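Local coordinates for protein beta-N-acetylhexosaminidase (Akkermansia muciniphila, PDB 6JEB) that hydrolyses terminal non-reducing N-acetylhexosamine residues from N-glycans and chitobiose as a zinc-containing beta-N-acetylhexosaminidase of glycoside hydrolase family 20, at residues Q195-H198 / A199-E203; E272-R276 / A277-D281; E284-K287 / A288-K292. All coordinates share one frame; numbering follows the deposited sequence.

Contact 1: residues Q195-H198 / A199-E203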
loop_
_atom_site.group_PDB
_atom_site.type_symbol
_atom_site.label_atom_id
_atom_site.label_comp_id
_atom_site.label_asym_id
_atom_site.label_seq_id
_atom_site.Cartn_x
_atom_site.Cartn_y
_atom_site.Cartn_z
ATOM N N GLN A 195 7.084 -9.998 -17.100
ATOM C CA GLN A 195 8.297 -10.308 -17.859
ATOM C C GLN A 195 9.254 -11.185 -17.057
ATOM O O GLN A 195 9.928 -12.050 -17.629
ATOM C CB GLN A 195 8.997 -9.050 -18.365
ATOM C CG GLN A 195 10.161 -9.385 -19.302
ATOM C CD GLN A 195 10.647 -8.192 -20.086
ATOM O OE1 GLN A 195 9.865 -7.289 -20.402
ATOM N NE2 GLN A 195 11.944 -8.172 -20.403
ATOM N N ALA A 196 9.330 -10.989 -15.736
ATOM C CA ALA A 196 10.234 -11.812 -14.937
ATOM C C ALA A 196 9.774 -13.266 -14.929
ATOM O O ALA A 196 10.590 -14.189 -15.093
ATOM C CB ALA A 196 10.368 -11.251 -13.518
ATOM N N LEU A 197 8.465 -13.488 -14.778
ATOM C CA LEU A 197 7.929 -14.841 -14.854
ATOM C C LEU A 197 8.181 -15.461 -16.228
ATOM O O LEU A 197 8.492 -16.655 -16.329
ATOM C CB LEU A 197 6.432 -14.830 -14.517
ATOM C CG LEU A 197 5.723 -16.189 -14.482
ATOM C CD1 LEU A 197 6.346 -17.118 -13.445
ATOM C CD2 LEU A 197 4.219 -16.010 -14.236
ATOM N N HIS A 198 8.068 -14.663 -17.298
ATOM C CA HIS A 198 8.333 -15.176 -18.642
ATOM C C HIS A 198 9.796 -15.570 -18.802
ATOM O O HIS A 198 10.104 -16.586 -19.436
ATOM C CB HIS A 198 7.911 -14.143 -19.697
ATOM C CG HIS A 198 7.848 -14.684 -21.095
ATOM N ND1 HIS A 198 6.794 -14.418 -21.944
ATOM C CD2 HIS A 198 8.707 -15.464 -21.796
ATOM C CE1 HIS A 198 7.001 -15.019 -23.104
ATOM N NE2 HIS A 198 8.153 -15.663 -23.040
ATOM N N ALA A 199 10.713 -14.775 -18.248
ATOM C CA ALA A 199 12.128 -15.129 -18.317
ATOM C C ALA A 199 12.385 -16.498 -17.696
ATOM O O ALA A 199 13.183 -17.289 -18.224
ATOM C CB ALA A 199 12.968 -14.054 -17.625
ATOM N N ALA A 200 11.690 -16.810 -16.595
ATOM C CA ALA A 200 11.883 -18.086 -15.910
ATOM C C ALA A 200 11.094 -19.215 -16.562
ATOM O O ALA A 200 11.622 -20.319 -16.749
ATOM C CB ALA A 200 11.479 -17.952 -14.443
ATOM N N TYR A 201 9.824 -18.962 -16.888
ATOM C CA TYR A 201 8.885 -19.993 -17.333
ATOM C C TYR A 201 8.164 -19.512 -18.588
ATOM O O TYR A 201 6.962 -19.208 -18.561
ATOM C CB TYR A 201 7.899 -20.359 -16.216
ATOM C CG TYR A 201 8.585 -21.059 -15.065
ATOM C CD1 TYR A 201 9.015 -22.375 -15.195
ATOM C CD2 TYR A 201 8.841 -20.400 -13.862
ATOM C CE1 TYR A 201 9.676 -23.024 -14.169
ATOM C CE2 TYR A 201 9.502 -21.045 -12.823
ATOM C CZ TYR A 201 9.909 -22.362 -12.984
ATOM O OH TYR A 201 10.574 -23.006 -11.968
ATOM N N PRO A 202 8.877 -19.435 -19.715
ATOM C CA PRO A 202 8.230 -18.986 -20.957
ATOM C C PRO A 202 7.058 -19.859 -21.353
ATOM O O PRO A 202 6.127 -19.380 -22.020
ATOM C CB PRO A 202 9.366 -19.057 -21.986
ATOM C CG PRO A 202 10.331 -20.066 -21.410
ATOM C CD PRO A 202 10.282 -19.828 -19.929
ATOM N N GLU A 203 7.069 -21.129 -20.936
ATOM C CA GLU A 203 5.988 -22.052 -21.256
ATOM C C GLU A 203 4.646 -21.642 -20.655
ATOM O O GLU A 203 3.624 -22.223 -21.035
ATOM C CB GLU A 203 6.356 -23.473 -20.806
ATOM C CG GLU A 203 6.588 -23.631 -19.294
ATOM C CD GLU A 203 8.057 -23.592 -18.900
ATOM O OE1 GLU A 203 8.807 -22.772 -19.470
ATOM O OE2 GLU A 203 8.471 -24.390 -18.023
#

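Contact 2: residues E272-R276 / A277-D281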
loop_
_atom_site.group_PDB
_atom_site.type_symbol
_atom_site.label_atom_id
_atom_site.label_comp_id
_atom_site.label_asym_id
_atom_site.label_seq_id
_atom_site.Cartn_x
_atom_site.Cartn_y
_atom_site.Cartn_z
ATOM N N GLU A 272 -9.182 -20.367 -30.005
ATOM C CA GLU A 272 -10.146 -21.463 -30.002
ATOM C C GLU A 272 -10.840 -21.608 -28.657
ATOM O O GLU A 272 -12.003 -22.024 -28.606
ATOM C CB GLU A 272 -9.479 -22.777 -30.399
ATOM C CG GLU A 272 -9.373 -22.972 -31.882
ATOM C CD GLU A 272 -10.729 -22.937 -32.581
ATOM O OE1 GLU A 272 -11.635 -23.723 -32.224
ATOM O OE2 GLU A 272 -10.894 -22.105 -33.485
ATOM N N ALA A 273 -10.155 -21.284 -27.558
ATOM C CA ALA A 273 -10.825 -21.305 -26.266
ATOM C C ALA A 273 -11.960 -20.292 -26.227
ATOM O O ALA A 273 -13.035 -20.578 -25.687
ATOM C CB ALA A 273 -9.830 -21.037 -25.145
ATOM N N ARG A 274 -11.746 -19.108 -26.811
ATOM C CA ARG A 274 -12.827 -18.127 -26.885
ATOM C C ARG A 274 -13.975 -18.638 -27.741
ATOM O O ARG A 274 -15.146 -18.434 -27.402
ATOM C CB ARG A 274 -12.317 -16.790 -27.418
ATOM C CG ARG A 274 -11.469 -16.020 -26.422
ATOM C CD ARG A 274 -11.249 -14.577 -26.878
ATOM N NE ARG A 274 -10.638 -14.499 -28.205
ATOM C CZ ARG A 274 -9.326 -14.521 -28.429
ATOM N NH1 ARG A 274 -8.473 -14.636 -27.414
ATOM N NH2 ARG A 274 -8.862 -14.441 -29.671
ATOM N N THR A 275 -13.660 -19.303 -28.859
ATOM C CA THR A 275 -14.715 -19.875 -29.689
ATOM C C THR A 275 -15.522 -20.905 -28.908
ATOM O O THR A 275 -16.756 -20.903 -28.961
ATOM C CB THR A 275 -14.107 -20.476 -30.958
ATOM O OG1 THR A 275 -13.456 -19.443 -31.715
ATOM C CG2 THR A 275 -15.177 -21.135 -31.816
ATOM N N ARG A 276 -14.844 -21.771 -28.144
ATOM C CA ARG A 276 -15.542 -22.785 -27.355
ATOM C C ARG A 276 -16.419 -22.160 -26.277
ATOM O O ARG A 276 -17.517 -22.655 -25.997
ATOM C CB ARG A 276 -14.540 -23.736 -26.700
ATOM C CG ARG A 276 -13.791 -24.635 -27.657
ATOM C CD ARG A 276 -13.068 -25.756 -26.905
ATOM N NE ARG A 276 -11.978 -25.295 -26.042
ATOM C CZ ARG A 276 -10.741 -25.065 -26.474
ATOM N NH1 ARG A 276 -10.451 -25.228 -27.760
ATOM N NH2 ARG A 276 -9.799 -24.660 -25.624
ATOM N N ALA A 277 -15.940 -21.092 -25.639
ATOM C CA ALA A 277 -16.670 -20.437 -24.561
ATOM C C ALA A 277 -17.667 -19.393 -25.055
ATOM O O ALA A 277 -18.350 -18.773 -24.229
ATOM C CB ALA A 277 -15.693 -19.794 -23.568
ATOM N N ALA A 278 -17.770 -19.188 -26.370
ATOM C CA ALA A 278 -18.616 -18.143 -26.948
ATOM C C ALA A 278 -18.266 -16.759 -26.400
ATOM O O ALA A 278 -19.142 -15.931 -26.133
ATOM C CB ALA A 278 -20.109 -18.458 -26.805
ATOM N N MET A 279 -16.971 -16.501 -26.229
ATOM C CA MET A 279 -16.495 -15.198 -25.788
ATOM C C MET A 279 -16.315 -14.289 -26.992
ATOM O O MET A 279 -15.662 -14.664 -27.971
ATOM C CB MET A 279 -15.160 -15.323 -25.062
ATOM C CG MET A 279 -15.239 -16.041 -23.746
ATOM S SD MET A 279 -13.582 -16.298 -23.101
ATOM C CE MET A 279 -13.954 -17.153 -21.577
ATOM N N LYS A 280 -16.867 -13.085 -26.899
ATOM C CA LYS A 280 -16.866 -12.155 -28.015
ATOM C C LYS A 280 -15.596 -11.324 -28.099
ATOM O O LYS A 280 -15.272 -10.827 -29.181
ATOM C CB LYS A 280 -18.087 -11.227 -27.937
ATOM C CG LYS A 280 -19.425 -11.890 -28.279
ATOM C CD LYS A 280 -19.902 -12.857 -27.194
ATOM C CE LYS A 280 -21.234 -13.499 -27.544
ATOM N NZ LYS A 280 -21.542 -14.649 -26.643
ATOM N N ASP A 281 -14.866 -11.172 -26.995
ATOM C CA ASP A 281 -13.675 -10.339 -26.989
ATOM C C ASP A 281 -12.785 -10.761 -25.828
ATOM O O ASP A 281 -13.103 -11.681 -25.068
ATOM C CB ASP A 281 -14.026 -8.845 -26.924
ATOM C CG ASP A 281 -14.856 -8.478 -25.698
ATOM O OD1 ASP A 281 -14.546 -8.944 -24.581
ATOM O OD2 ASP A 281 -15.813 -7.688 -25.842
HETATM O O HOH W 1 -13.076 -13.936 -29.742
#

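Contact 3: residues E284-K287 / A288-K292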
loop_
_atom_site.group_PDB
_atom_site.type_symbol
_atom_site.label_atom_id
_atom_site.label_comp_id
_atom_site.label_asym_id
_atom_site.label_seq_id
_atom_site.Cartn_x
_atom_site.Cartn_y
_atom_site.Cartn_z
ATOM N N GLU A 284 -14.122 -10.271 -22.051
ATOM C CA GLU A 284 -14.799 -11.462 -21.542
ATOM C C GLU A 284 -13.786 -12.510 -21.108
ATOM O O GLU A 284 -13.969 -13.189 -20.092
ATOM C CB GLU A 284 -15.709 -12.055 -22.616
ATOM C CG GLU A 284 -17.087 -11.449 -22.703
ATOM C CD GLU A 284 -18.009 -12.288 -23.562
ATOM O OE1 GLU A 284 -18.496 -13.333 -23.076
ATOM O OE2 GLU A 284 -18.223 -11.915 -24.733
ATOM N N GLN A 285 -12.702 -12.655 -21.871
ATOM C CA GLN A 285 -11.661 -13.594 -21.478
ATOM C C GLN A 285 -11.011 -13.168 -20.167
ATOM O O GLN A 285 -10.737 -14.005 -19.298
ATOM C CB GLN A 285 -10.616 -13.702 -22.583
ATOM C CG GLN A 285 -9.629 -14.827 -22.332
ATOM C CD GLN A 285 -8.603 -14.981 -23.435
ATOM O OE1 GLN A 285 -8.813 -14.536 -24.565
ATOM N NE2 GLN A 285 -7.485 -15.615 -23.112
ATOM N N MET A 286 -10.764 -11.863 -20.005
ATOM C CA MET A 286 -10.187 -11.354 -18.764
ATOM C C MET A 286 -11.114 -11.617 -17.583
ATOM O O MET A 286 -10.660 -12.024 -16.508
ATOM C CB MET A 286 -9.903 -9.854 -18.900
ATOM C CG MET A 286 -9.143 -9.226 -17.721
ATOM S SD MET A 286 -7.393 -9.683 -17.645
ATOM C CE MET A 286 -6.756 -8.948 -19.149
ATOM N N LYS A 287 -12.415 -11.383 -17.762
ATOM C CA LYS A 287 -13.373 -11.673 -16.697
ATOM C C LYS A 287 -13.312 -13.141 -16.287
ATOM O O LYS A 287 -13.290 -13.466 -15.094
ATOM C CB LYS A 287 -14.785 -11.289 -17.147
ATOM C CG LYS A 287 -15.858 -11.533 -16.106
ATOM C CD LYS A 287 -17.233 -11.168 -16.652
ATOM C CE LYS A 287 -18.304 -11.325 -15.584
ATOM N NZ LYS A 287 -18.106 -10.366 -14.450
ATOM N N ALA A 288 -13.273 -14.045 -17.268
ATOM C CA ALA A 288 -13.218 -15.474 -16.967
ATOM C C ALA A 288 -11.903 -15.849 -16.296
ATOM O O ALA A 288 -11.875 -16.710 -15.407
ATOM C CB ALA A 288 -13.403 -16.282 -18.248
ATOM N N PHE A 289 -10.803 -15.214 -16.713
ATOM C CA PHE A 289 -9.509 -15.472 -16.094
ATOM C C PHE A 289 -9.533 -15.105 -14.615
ATOM O O PHE A 289 -9.094 -15.882 -13.759
ATOM C CB PHE A 289 -8.419 -14.688 -16.835
ATOM C CG PHE A 289 -7.073 -14.753 -16.169
ATOM C CD1 PHE A 289 -6.300 -15.899 -16.257
ATOM C CD2 PHE A 289 -6.584 -13.674 -15.439
ATOM C CE1 PHE A 289 -5.059 -15.969 -15.625
ATOM C CE2 PHE A 289 -5.344 -13.740 -14.808
ATOM C CZ PHE A 289 -4.580 -14.889 -14.906
ATOM N N PHE A 290 -10.047 -13.917 -14.295
ATOM C CA PHE A 290 -10.127 -13.508 -12.897
ATOM C C PHE A 290 -11.087 -14.391 -12.108
ATOM O O PHE A 290 -10.836 -14.686 -10.932
ATOM C CB PHE A 290 -10.534 -12.039 -12.800
ATOM C CG PHE A 290 -9.435 -11.077 -13.149
ATOM C CD1 PHE A 290 -8.105 -11.407 -12.936
ATOM C CD2 PHE A 290 -9.739 -9.829 -13.670
ATOM C CE1 PHE A 290 -7.089 -10.504 -13.242
ATOM C CE2 PHE A 290 -8.729 -8.920 -13.975
ATOM C CZ PHE A 290 -7.405 -9.262 -13.766
ATOM N N ALA A 291 -12.195 -14.815 -12.726
ATOM C CA ALA A 291 -13.145 -15.675 -12.023
ATOM C C ALA A 291 -12.525 -17.028 -11.698
ATOM O O ALA A 291 -12.731 -17.570 -10.606
ATOM C CB ALA A 291 -14.425 -15.849 -12.846
ATOM N N LYS A 292 -11.760 -17.589 -12.636
ATOM C CA LYS A 292 -11.092 -18.856 -12.373
ATOM C C LYS A 292 -10.039 -18.698 -11.285
ATOM O O LYS A 292 -9.898 -19.566 -10.414
ATOM C CB LYS A 292 -10.478 -19.389 -13.668
ATOM C CG LYS A 292 -9.909 -20.792 -13.577
ATOM C CD LYS A 292 -9.683 -21.342 -14.971
ATOM C CE LYS A 292 -9.063 -22.721 -14.946
ATOM N NZ LYS A 292 -9.042 -23.318 -16.316
#

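Contact 1: residues Q195-H198 / A199-E203
Leu197 O takes two backbone N-H groups. The bond from Tyr201 N to Leu197 O is short, 2.7 Å. The one from Ala200 N is weak, with an N-H...O angle of 121°. Ala199 N to Gln195 O, at 2.9 Å, and Ala200 N to Ala196 O complete the last turn. This is the C-terminal end of helix 195-200, in the catalytic domain. Ala196 and Gln195 lie, between side chains, about 7 Å from Asp130 and about 8 Å from His193 respectively, both charge-relay residues. Tyr201 leaves helical geometry, and Pro202 starts a 3-10 segment. Pro202 has no N-H to give, and its ring carbon CD packs 3.3 Å from His198 O. The His198 ring is swung beside its own carbonyl carbon (chi1 -167°), which brings CD2 to 3.7 Å from Pro202 CB. The two side chains cross at about a right angle. His198 NE2 is hydrogen-bonded to Lys209 N and the ring stacks on Phe205. With the ring cut back to an alanine here, Lys209 N would probably lose its acceptor and a gap would open between Pro202 and Phe205. Leu197 CD1 reaches the edge of the Tyr201 ring, 4.1 Å from its CD2. Tyr201 OH is bonded to Lys143 N.

Contact 2: residues E272-R276 / A277-D281
The guanidinium group of Arg274 has a water at its edge, in its plane, and this water links it to the following loop. Arg274 NE donates to the water at 2.9 Å, and the water donates to Met279 O at 3.2 Å. The Arg276 guanidinium lies over its own helix instead: Glu272 O and Ala273 CA sit on one face, each offset toward the rim. The chain of Arg274 bends at chi3 (-57°), which carries NE to the water. Arg274 CG rests 3.9 Å from Met279 SD, and the two side chains cross at about a right angle. NE also forms a salt bridge with Glu282 OE2, while NH1 and NH2 donate to Trp264 O and Glu265 O, just before the zinc ligand Cys267 in the chain. The backbone closes helix 268-277 with a Schellman motif. Ala278 has positive phi, 56°. Met279 N bonds to Arg274 O at 2.9 Å, and Ala278 N reaches Thr275 O at 3.3 Å from above the carbonyl plane. Lys280 curls back, and its NZ donates to Ala278 O at 2.8 Å. Asp281 then occupies the N-cap position of helix 282-299, with OD1 accepting from Glu284 N.

Contact 3: residues E284-K287 / A288-K292
Residues 284-287 and 288-292 are consecutive turns of helix 282-299. Four backbone bonds join them, each from a residue to the one four places before it. Ala288 N donates to Glu284 O at 3.0 Å, and Phe289 N to Gln285 O at 2.9 Å. The bond from Phe290 N to Met286 O, 3.0 Å, is the straightest of the four, with an N-H...O angle of 169°. Ala291 N to Lys287 O, at 2.9 Å, continues the series.

The main side-chain contact is between Met286 and Phe290, one turn apart. They lie side by side and point the same way. Met286 CG is 3.8 Å from Phe290 CE2. Met286 SD sits 4.3 Å from the centroid of the Phe290 ring, at an oblique position 30° off the ring normal. The ring atom nearest to Met286 SD is Phe290 CZ, at 3.9 Å. The methionine folds to reach it: CG is anti to the backbone N (chi1 -173°), and the chain then bends at both chi2 and chi3. Phe290 also meets the ring of Phe306, in strand 303-307.

Gln285 reaches out along an extended chain toward the metal site. Its side chain comes within about 3 Å of the side chain of the zinc ligand Cys270, between nearest atoms, and its OE1 accepts a hydrogen bond from Arg274 NH1. On the exposed side, Lys287 NZ is bonded to Gly313 O.

The pairing of Met286 with Phe290 is an i to i+4 Met-aromatic contact on an alpha-helix, here one that packs between the four-cysteine zinc site and the parallel-stranded barrel of the family 20 catalytic domain.

All three contacts are local, lie in series along the chain and belong to the catalytic domain. Contact 1 comes first and ends helix 195-200, which follows barrel strand 183-187. The chain then passes Cys206 and Cys226, runs through helix 230-246 and strand 251-253, and reaches Cys267. Contact 2 turns it from helix 268-277, which carries the zinc ligand Cys270, into helix 282-299. Contact 3 lies on that helix, between the zinc site and strand 303-307. No contact encloses or crosses another. Contacts 2 and 3 touch, with Met279 CE packed on Ala288 CB at 3.5 Å. Contact 1 stays apart; its nearest atoms are about 9 Å from contact 3 and about 14 Å from contact 2.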